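Local coordinates for protein ribonuclease S-F11 (Nicotiana alata, PDB 1IOO) that cleaves RNA as a secreted T2-family ribonuclease of the style, tied to self-incompatibility, the rejection of a plant's own pollen, at residues Y86-H91 / N102-L107; E3-V8 / H32-D37; T41-C46 / G92-K97. All coordinates share one frame; numbering follows the deposited sequence.

Contact 1. Residues Y86-H91 / N102-L107; sequences YQYIKH and NTYFGL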
loop_
_atom_site.group_PDB
_atom_site.type_symbol
_atom_site.label_atom_id
_atom_site.label_comp_id
_atom_site.label_asym_id
_atom_site.label_seq_id
_atom_site.Cartn_x
_atom_site.Cartn_y
_atom_site.Cartn_z
ATOM N N TYR A 86 -7.956 -1.016 12.372
ATOM C CA TYR A 86 -6.795 -0.249 12.807
ATOM C C TYR A 86 -6.443 0.835 11.795
ATOM O O TYR A 86 -6.211 1.991 12.158
ATOM C CB TYR A 86 -5.592 -1.171 12.999
ATOM C CG TYR A 86 -4.365 -0.468 13.518
ATOM C CD1 TYR A 86 -4.390 0.202 14.744
ATOM C CD2 TYR A 86 -3.174 -0.483 12.801
ATOM C CE1 TYR A 86 -3.252 0.834 15.242
ATOM C CE2 TYR A 86 -2.028 0.144 13.291
ATOM C CZ TYR A 86 -2.075 0.797 14.510
ATOM O OH TYR A 86 -0.939 1.391 15.017
ATOM N N GLN A 87 -6.420 0.463 10.520
ATOM C CA GLN A 87 -6.077 1.402 9.461
ATOM C C GLN A 87 -7.102 2.523 9.359
ATOM O O GLN A 87 -6.749 3.672 9.095
ATOM C CB GLN A 87 -5.956 0.668 8.119
ATOM C CG GLN A 87 -4.738 -0.258 8.047
ATOM C CD GLN A 87 -3.411 0.491 8.114
ATOM O OE1 GLN A 87 -2.445 0.005 8.702
ATOM N NE2 GLN A 87 -3.352 1.665 7.498
ATOM N N TYR A 88 -8.371 2.193 9.576
ATOM C CA TYR A 88 -9.427 3.200 9.507
ATOM C C TYR A 88 -9.302 4.216 10.640
ATOM O O TYR A 88 -9.421 5.420 10.422
ATOM C CB TYR A 88 -10.809 2.548 9.567
ATOM C CG TYR A 88 -11.930 3.550 9.409
ATOM C CD1 TYR A 88 -12.019 4.330 8.260
ATOM C CD2 TYR A 88 -12.888 3.727 10.408
ATOM C CE1 TYR A 88 -13.031 5.266 8.099
ATOM C CE2 TYR A 88 -13.911 4.665 10.261
ATOM C CZ TYR A 88 -13.973 5.429 9.099
ATOM O OH TYR A 88 -14.982 6.353 8.929
ATOM N N ILE A 89 -9.067 3.730 11.853
ATOM C CA ILE A 89 -8.954 4.615 13.002
ATOM C C ILE A 89 -7.677 5.453 12.952
ATOM O O ILE A 89 -7.696 6.642 13.269
ATOM C CB ILE A 89 -9.013 3.810 14.315
ATOM C CG1 ILE A 89 -10.419 3.229 14.472
ATOM C CG2 ILE A 89 -8.660 4.693 15.506
ATOM C CD1 ILE A 89 -10.576 2.303 15.629
ATOM N N LYS A 90 -6.576 4.847 12.527
ATOM C CA LYS A 90 -5.304 5.559 12.494
ATOM C C LYS A 90 -5.178 6.495 11.287
ATOM O O LYS A 90 -4.634 7.594 11.411
ATOM C CB LYS A 90 -4.143 4.559 12.484
ATOM C CG LYS A 90 -2.769 5.210 12.542
ATOM C CD LYS A 90 -1.663 4.166 12.613
ATOM C CE LYS A 90 -0.300 4.819 12.761
ATOM N NZ LYS A 90 0.779 3.804 12.911
ATOM N N HIS A 91 -5.673 6.076 10.127
ATOM C CA HIS A 91 -5.515 6.884 8.919
ATOM C C HIS A 91 -6.835 7.394 8.363
ATOM O O HIS A 91 -6.929 8.550 7.950
ATOM C CB HIS A 91 -4.748 6.074 7.874
ATOM C CG HIS A 91 -3.326 5.815 8.264
ATOM N ND1 HIS A 91 -2.388 6.823 8.344
ATOM C CD2 HIS A 91 -2.694 4.680 8.646
ATOM C CE1 HIS A 91 -1.239 6.319 8.761
ATOM N NE2 HIS A 91 -1.399 5.022 8.953
ATOM N N ASN A 102 -17.349 3.839 4.330
ATOM C CA ASN A 102 -17.637 3.146 3.081
ATOM C C ASN A 102 -16.886 3.742 1.888
ATOM O O ASN A 102 -16.342 2.999 1.070
ATOM C CB ASN A 102 -19.141 3.154 2.805
ATOM C CG ASN A 102 -19.904 2.219 3.719
ATOM O OD1 ASN A 102 -21.135 2.248 3.774
ATOM N ND2 ASN A 102 -19.179 1.367 4.434
ATOM N N THR A 103 -16.858 5.067 1.772
ATOM C CA THR A 103 -16.192 5.677 0.624
ATOM C C THR A 103 -14.676 5.687 0.785
ATOM O O THR A 103 -13.950 5.747 -0.204
ATOM C CB THR A 103 -16.733 7.079 0.332
ATOM O OG1 THR A 103 -16.564 7.915 1.473
ATOM C CG2 THR A 103 -18.214 6.994 -0.007
ATOM N N TYR A 104 -14.194 5.620 2.023
ATOM C CA TYR A 104 -12.758 5.536 2.253
ATOM C C TYR A 104 -12.227 4.189 1.759
ATOM O O TYR A 104 -11.269 4.127 0.982
ATOM C CB TYR A 104 -12.444 5.721 3.740
ATOM C CG TYR A 104 -11.013 5.397 4.118
ATOM C CD1 TYR A 104 -10.699 4.191 4.738
ATOM C CD2 TYR A 104 -9.982 6.305 3.877
ATOM C CE1 TYR A 104 -9.392 3.892 5.119
ATOM C CE2 TYR A 104 -8.661 6.017 4.252
ATOM C CZ TYR A 104 -8.378 4.804 4.876
ATOM O OH TYR A 104 -7.089 4.488 5.253
ATOM N N PHE A 105 -12.868 3.106 2.187
ATOM C CA PHE A 105 -12.456 1.792 1.721
ATOM C C PHE A 105 -12.781 1.615 0.237
ATOM O O PHE A 105 -12.022 0.985 -0.496
ATOM C CB PHE A 105 -13.088 0.685 2.568
ATOM C CG PHE A 105 -12.403 0.488 3.888
ATOM C CD1 PHE A 105 -12.798 1.205 5.017
ATOM C CD2 PHE A 105 -11.314 -0.369 3.986
ATOM C CE1 PHE A 105 -12.119 1.073 6.223
ATOM C CE2 PHE A 105 -10.621 -0.512 5.188
ATOM C CZ PHE A 105 -11.024 0.212 6.310
ATOM N N GLY A 106 -13.892 2.198 -0.202
ATOM C CA GLY A 106 -14.259 2.107 -1.608
ATOM C C GLY A 106 -13.216 2.795 -2.470
ATOM O O GLY A 106 -12.883 2.323 -3.561
ATOM N N LEU A 107 -12.708 3.924 -1.987
ATOM C CA LEU A 107 -11.673 4.658 -2.714
ATOM C C LEU A 107 -10.400 3.830 -2.811
ATOM O O LEU A 107 -9.781 3.749 -3.872
ATOM C CB LEU A 107 -11.356 5.989 -2.033
ATOM C CG LEU A 107 -10.215 6.784 -2.689
ATOM C CD1 LEU A 107 -10.583 7.106 -4.133
ATOM C CD2 LEU A 107 -9.947 8.064 -1.916
#

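Contact 2. Residues E3-V8 / H32-D37; sequences EYLQLV and HGLWPD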
loop_
_atom_site.group_PDB
_atom_site.type_symbol
_atom_site.label_atom_id
_atom_site.label_comp_id
_atom_site.label_asym_id
_atom_site.label_seq_id
_atom_site.Cartn_x
_atom_site.Cartn_y
_atom_site.Cartn_z
ATOM N N GLU A 3 -2.497 17.352 2.768
ATOM C CA GLU A 3 -1.905 17.710 1.485
ATOM C C GLU A 3 -2.094 16.637 0.412
ATOM O O GLU A 3 -2.301 16.969 -0.753
ATOM C CB GLU A 3 -0.418 18.013 1.672
ATOM C CG GLU A 3 -0.157 19.115 2.692
ATOM C CD GLU A 3 1.309 19.477 2.809
ATOM O OE1 GLU A 3 2.137 18.562 2.983
ATOM O OE2 GLU A 3 1.631 20.683 2.733
ATOM N N TYR A 4 -2.015 15.363 0.782
ATOM C CA TYR A 4 -2.150 14.312 -0.225
ATOM C C TYR A 4 -2.571 12.980 0.374
ATOM O O TYR A 4 -2.571 12.791 1.590
ATOM C CB TYR A 4 -0.812 14.126 -0.955
ATOM C CG TYR A 4 0.314 13.630 -0.064
ATOM C CD1 TYR A 4 0.573 12.266 0.077
ATOM C CD2 TYR A 4 1.093 14.523 0.673
ATOM C CE1 TYR A 4 1.575 11.806 0.933
ATOM C CE2 TYR A 4 2.095 14.076 1.532
ATOM C CZ TYR A 4 2.332 12.722 1.661
ATOM O OH TYR A 4 3.302 12.281 2.532
ATOM N N LEU A 5 -2.954 12.064 -0.508
ATOM C CA LEU A 5 -3.308 10.706 -0.132
ATOM C C LEU A 5 -2.265 9.754 -0.674
ATOM O O LEU A 5 -1.901 9.838 -1.847
ATOM C CB LEU A 5 -4.651 10.294 -0.739
ATOM C CG LEU A 5 -5.974 10.776 -0.167
ATOM C CD1 LEU A 5 -7.092 10.321 -1.096
ATOM C CD2 LEU A 5 -6.177 10.204 1.230
ATOM N N GLN A 6 -1.758 8.865 0.168
ATOM C CA GLN A 6 -0.783 7.905 -0.301
ATOM C C GLN A 6 -1.344 6.497 -0.284
ATOM O O GLN A 6 -1.671 5.960 0.775
ATOM C CB GLN A 6 0.501 7.939 0.543
ATOM C CG GLN A 6 1.523 6.928 0.023
ATOM C CD GLN A 6 2.800 6.865 0.828
ATOM O OE1 GLN A 6 3.719 6.120 0.483
ATOM N NE2 GLN A 6 2.869 7.637 1.907
ATOM N N LEU A 7 -1.519 5.921 -1.468
ATOM C CA LEU A 7 -1.934 4.537 -1.556
ATOM C C LEU A 7 -0.710 3.658 -1.391
ATOM O O LEU A 7 0.240 3.759 -2.173
ATOM C CB LEU A 7 -2.597 4.244 -2.909
ATOM C CG LEU A 7 -2.997 2.777 -3.128
ATOM C CD1 LEU A 7 -4.210 2.433 -2.274
ATOM C CD2 LEU A 7 -3.304 2.542 -4.601
ATOM N N VAL A 8 -0.697 2.845 -0.343
ATOM C CA VAL A 8 0.437 1.975 -0.089
ATOM C C VAL A 8 0.117 0.549 -0.468
ATOM O O VAL A 8 -0.783 -0.069 0.104
ATOM C CB VAL A 8 0.863 2.020 1.389
ATOM C CG1 VAL A 8 2.094 1.139 1.604
ATOM C CG2 VAL A 8 1.150 3.459 1.794
ATOM N N HIS A 32 -1.990 -2.068 1.575
ATOM C CA HIS A 32 -1.506 -2.016 2.952
ATOM C C HIS A 32 -2.212 -0.891 3.678
ATOM O O HIS A 32 -2.541 -0.992 4.863
ATOM C CB HIS A 32 -0.002 -1.758 3.002
ATOM C CG HIS A 32 0.534 -1.650 4.394
ATOM N ND1 HIS A 32 0.399 -2.661 5.321
ATOM C CD2 HIS A 32 1.186 -0.645 5.025
ATOM C CE1 HIS A 32 0.943 -2.282 6.465
ATOM N NE2 HIS A 32 1.428 -1.063 6.311
ATOM N N GLY A 33 -2.457 0.184 2.940
ATOM C CA GLY A 33 -3.160 1.320 3.492
ATOM C C GLY A 33 -3.376 2.454 2.510
ATOM O O GLY A 33 -2.899 2.448 1.373
ATOM N N LEU A 34 -4.176 3.410 2.965
ATOM C CA LEU A 34 -4.459 4.641 2.247
ATOM C C LEU A 34 -4.299 5.770 3.235
ATOM O O LEU A 34 -5.180 6.010 4.063
ATOM C CB LEU A 34 -5.880 4.603 1.667
ATOM C CG LEU A 34 -6.310 5.793 0.801
ATOM C CD1 LEU A 34 -5.336 5.981 -0.357
ATOM C CD2 LEU A 34 -7.724 5.567 0.281
ATOM N N TRP A 35 -3.158 6.448 3.174
ATOM C CA TRP A 35 -2.815 7.404 4.221
ATOM C C TRP A 35 -2.924 8.872 3.832
ATOM O O TRP A 35 -2.190 9.363 2.972
ATOM C CB TRP A 35 -1.380 7.145 4.707
ATOM C CG TRP A 35 -1.099 5.726 5.105
ATOM C CD1 TRP A 35 -2.007 4.787 5.496
ATOM C CD2 TRP A 35 0.184 5.097 5.184
ATOM N NE1 TRP A 35 -1.370 3.610 5.815
ATOM C CE2 TRP A 35 -0.024 3.774 5.630
ATOM C CE3 TRP A 35 1.492 5.522 4.919
ATOM C CZ2 TRP A 35 1.029 2.870 5.817
ATOM C CZ3 TRP A 35 2.541 4.621 5.107
ATOM C CH2 TRP A 35 2.298 3.314 5.551
ATOM N N PRO A 36 -3.857 9.598 4.469
ATOM C CA PRO A 36 -3.950 11.023 4.161
ATOM C C PRO A 36 -2.707 11.570 4.857
ATOM O O PRO A 36 -2.376 11.115 5.955
ATOM C CB PRO A 36 -5.221 11.456 4.892
ATOM C CG PRO A 36 -6.039 10.214 4.942
ATOM C CD PRO A 36 -5.017 9.150 5.258
ATOM N N ASP A 37 -1.997 12.513 4.254
ATOM C CA ASP A 37 -0.784 12.961 4.914
ATOM C C ASP A 37 -0.368 14.357 4.510
ATOM O O ASP A 37 -0.991 15.014 3.673
ATOM C CB ASP A 37 0.367 11.999 4.587
ATOM C CG ASP A 37 1.220 11.660 5.798
ATOM O OD1 ASP A 37 1.380 12.525 6.683
ATOM O OD2 ASP A 37 1.745 10.525 5.856
#

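Contact 3. Residues T41-C46 / G92-K97; sequences TRLHNC and GSCCQK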
loop_
_atom_site.group_PDB
_atom_site.type_symbol
_atom_site.label_atom_id
_atom_site.label_comp_id
_atom_site.label_asym_id
_atom_site.label_seq_id
_atom_site.Cartn_x
_atom_site.Cartn_y
_atom_site.Cartn_z
ATOM N N THR A 41 5.146 16.929 8.746
ATOM C CA THR A 41 5.069 15.893 9.765
ATOM C C THR A 41 4.001 14.861 9.422
ATOM O O THR A 41 3.020 15.171 8.746
ATOM C CB THR A 41 4.763 16.510 11.149
ATOM O OG1 THR A 41 4.704 15.476 12.138
ATOM C CG2 THR A 41 3.442 17.259 11.118
ATOM N N ARG A 42 4.196 13.635 9.891
ATOM C CA ARG A 42 3.254 12.559 9.618
ATOM C C ARG A 42 1.909 12.799 10.291
ATOM O O ARG A 42 1.839 13.144 11.471
ATOM C CB ARG A 42 3.843 11.219 10.066
ATOM C CG ARG A 42 4.943 10.711 9.142
ATOM C CD ARG A 42 4.373 10.286 7.790
ATOM N NE ARG A 42 5.074 10.889 6.658
ATOM C CZ ARG A 42 4.926 12.151 6.264
ATOM N NH1 ARG A 42 4.099 12.958 6.909
ATOM N NH2 ARG A 42 5.606 12.607 5.220
ATOM N N LEU A 43 0.844 12.630 9.516
ATOM C CA LEU A 43 -0.516 12.798 10.007
ATOM C C LEU A 43 -1.109 11.445 10.387
ATOM O O LEU A 43 -1.076 10.508 9.590
ATOM C CB LEU A 43 -1.361 13.447 8.911
ATOM C CG LEU A 43 -2.778 13.896 9.247
ATOM C CD1 LEU A 43 -2.743 14.856 10.433
ATOM C CD2 LEU A 43 -3.393 14.559 8.024
ATOM N N HIS A 44 -1.636 11.336 11.605
ATOM C CA HIS A 44 -2.204 10.070 12.067
ATOM C C HIS A 44 -3.039 10.254 13.329
ATOM O O HIS A 44 -2.887 11.240 14.049
ATOM C CB HIS A 44 -1.078 9.066 12.340
ATOM C CG HIS A 44 -0.127 9.498 13.414
ATOM N ND1 HIS A 44 -0.306 9.175 14.741
ATOM C CD2 HIS A 44 0.995 10.254 13.360
ATOM C CE1 HIS A 44 0.665 9.712 15.458
ATOM N NE2 HIS A 44 1.468 10.373 14.644
ATOM N N ASN A 45 -3.916 9.286 13.588
ATOM C CA ASN A 45 -4.781 9.306 14.764
ATOM C C ASN A 45 -5.468 10.652 14.925
ATOM O O ASN A 45 -5.388 11.285 15.980
ATOM C CB ASN A 45 -3.976 8.978 16.023
ATOM C CG ASN A 45 -3.410 7.573 16.003
ATOM O OD1 ASN A 45 -2.194 7.376 16.026
ATOM N ND2 ASN A 45 -4.294 6.584 15.953
ATOM N N CYS A 46 -6.148 11.083 13.869
ATOM C CA CYS A 46 -6.866 12.343 13.880
ATOM C C CYS A 46 -8.151 12.227 14.694
ATOM O O CYS A 46 -8.766 11.160 14.752
ATOM C CB CYS A 46 -7.161 12.767 12.434
ATOM S SG CYS A 46 -5.637 13.089 11.472
ATOM N N GLY A 92 -7.851 6.540 8.330
ATOM C CA GLY A 92 -9.133 6.983 7.810
ATOM C C GLY A 92 -9.664 8.181 8.576
ATOM O O GLY A 92 -10.412 9.006 8.053
ATOM N N SER A 93 -9.259 8.276 9.836
ATOM C CA SER A 93 -9.697 9.365 10.707
ATOM C C SER A 93 -9.183 10.728 10.234
ATOM O O SER A 93 -9.683 11.768 10.663
ATOM C CB SER A 93 -9.181 9.118 12.123
ATOM O OG SER A 93 -7.758 9.076 12.143
ATOM N N CYS A 94 -8.208 10.725 9.334
ATOM C CA CYS A 94 -7.603 11.971 8.887
ATOM C C CYS A 94 -8.207 12.515 7.583
ATOM O O CYS A 94 -7.731 13.523 7.057
ATOM C CB CYS A 94 -6.100 11.773 8.752
ATOM S SG CYS A 94 -5.309 11.411 10.353
ATOM N N CYS A 95 -9.256 11.872 7.077
ATOM C CA CYS A 95 -9.926 12.339 5.857
ATOM C C CYS A 95 -11.437 12.147 5.959
ATOM O O CYS A 95 -12.074 11.620 5.047
ATOM C CB CYS A 95 -9.385 11.596 4.625
ATOM S SG CYS A 95 -9.497 9.780 4.709
ATOM N N GLN A 96 -12.007 12.613 7.065
ATOM C CA GLN A 96 -13.432 12.439 7.335
ATOM C C GLN A 96 -14.313 13.497 6.668
ATOM O O GLN A 96 -15.533 13.350 6.644
ATOM C CB GLN A 96 -13.682 12.466 8.835
ATOM C CG GLN A 96 -13.037 11.331 9.588
ATOM C CD GLN A 96 -13.318 11.414 11.076
ATOM O OE1 GLN A 96 -14.473 11.357 11.502
ATOM N NE2 GLN A 96 -12.267 11.558 11.876
ATOM N N LYS A 97 -13.723 14.564 6.147
ATOM C CA LYS A 97 -14.536 15.598 5.513
ATOM C C LYS A 97 -14.997 15.174 4.132
ATOM O O LYS A 97 -16.132 15.440 3.738
ATOM C CB LYS A 97 -13.768 16.917 5.429
ATOM C CG LYS A 97 -13.452 17.511 6.790
ATOM C CD LYS A 97 -12.817 18.883 6.667
ATOM C CE LYS A 97 -12.447 19.426 8.037
ATOM N NZ LYS A 97 -13.628 19.451 8.942
#

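Contact 1. Residues Y86-H91 / N102-L107
Tyr88 CD1 is shared by Tyr104 and Phe105, and no hydrogen bond joins residues 86-91 to 102-107. The axes of the two segments come no closer than 11.6 Å and cross at 107°, so long aromatic side chains span the gap. Tyr88 CD1 lies 3.8 Å from CD1 of Tyr104, which sits at the edge of the Tyr88 ring, near its plane. The same Tyr88 CD1 is 3.8 Å from CE1 of Phe105. The two tyrosine side chains run past one another in opposite senses, their ring planes 54° apart. Phe105 also reaches back to the stem of Tyr88, its CE1 standing 3.9 Å from Tyr88 CB. Tyr104 OH ends 3.9 Å from CB of His91, the proton acceptor of the active site. That OH is hydrogen-bonded to Leu34 O on strand 30-37. The aromatic cluster of Tyr88, Tyr104 and Phe105 lies between helices 82-92 and 101-113. Phe55 meets Phe105 edge-to-face and Pro50 touches Tyr88, both from loops, while the His91 ring stacks on Trp35 of strand 30-37, which neighbours both helix 82-92 and helix 101-113.

Contact 2. Residues E3-V8 / H32-D37
Val8 lays its CG2 over one face of the Trp35 indole, a CH-pi contact. Val8 CG2 is 3.6 Å from the centroid of the Trp35 six-membered ring and only 7° off its normal. Strands 4-10 and 30-37 are antiparallel neighbours in the central sheet of this RNase T2 fold. Tyr4-Asp37, Gln6-Trp35 and Val8-Gly33 are hydrogen-bonded pairs; Leu5-Pro36 and Leu7-Leu34 are non-hydrogen-bonded pairs. Gln6 and Trp35 are joined by two backbone bonds, each 2.9 Å from N to O. A classic beta bulge stands at each end of the pairing. At one, His32 and Gly33 both face Val8, whose O takes a 2.8 Å bond from His32 N and a weak one from Gly33 N. The bond from His32 N ties the backbone of the catalytic proton donor to strand 4-10. On the Leu5 and Leu7 face, Leu5 CD2 reaches Pro36 CG at 3.7 Å, and Leu107 of helix 101-113 packs against Leu5 and Leu34. On the other face, Gln6 runs fully extended beside Trp35, its amide plane 75° from the indole, and OE1 bonds to Lys152. Tyr4 lies beside Asp37, with OH 3.6 Å from Asp37 CB. The Asp37 carboxylate is in a salt bridge with Arg42. At the other bulge Glu3 N and Tyr4 N approach Asp37 O from opposite faces of its carbonyl plane, at 2.9 and 3.1 Å.

Contact 3. Residues T41-C46 / G92-K97
Cys94 turns its CB toward Cys46, and that CB lies 4.0 Å from CD2 of Leu43. The next atom, SG, is anti to the carbonyl carbon (chi1 -64°). It is bonded to Cys46 SG at 2.0 Å, and the disulfide torsion is 94°, close to the unstrained right angle. Leu43 lies against the same sulfur, its CG 3.7 Å from Cys94 SG. The backbone of His44 passes nearby, with CA 3.8 Å from Cys94 SG. Ser93 adds a polar contact next to the bridge. Its OG receives a weak bond from Cys46 N at 3.1 Å, with an N-H...O angle of 133°. The same hydroxyl is hydrogen-bonded to Ile89 O in the preceding helix. A type I turn from Gly92 to Cys95 carries Ser93 and Cys94 at its two middle positions. Gln96 folds back, and its NE2 bonds almost straight to Ser93 O at 2.9 Å and also to Pro48 O. On the other segment, His44 ND1 bonds to Asn45 OD1. Pro36 of strand 30-37 touches Cys94. The contact lies near the surface, where the covalent S-S bond holds the loop after strand 30-37 to the loop that follows helix 82-92, three residues beyond the catalytic His91.

How the contacts relate
From the N terminus, contact 2 comes first. It pairs strand 4-10 with strand 30-37 and closes the loop holding helix 12-18. The chain then enters the loop with residues 41-46. Contact 3 closes a long, largely helical excursion by joining this loop to residues 92-97. Contact 1 opens inside that excursion, at 86-91, and ends beyond it, at 102-107, so contacts 1 and 3 cross. Contact 2 precedes both in series. Its strand 30-37 touches both helices of contact 1, and Asp37 OD1 also accepts from Leu43 N of contact 3. A backbone hydrogen bond from Asn45 N to Lys90 O joins contacts 1 and 3. Sheet, helix pair and disulfide loop thus meet around His91.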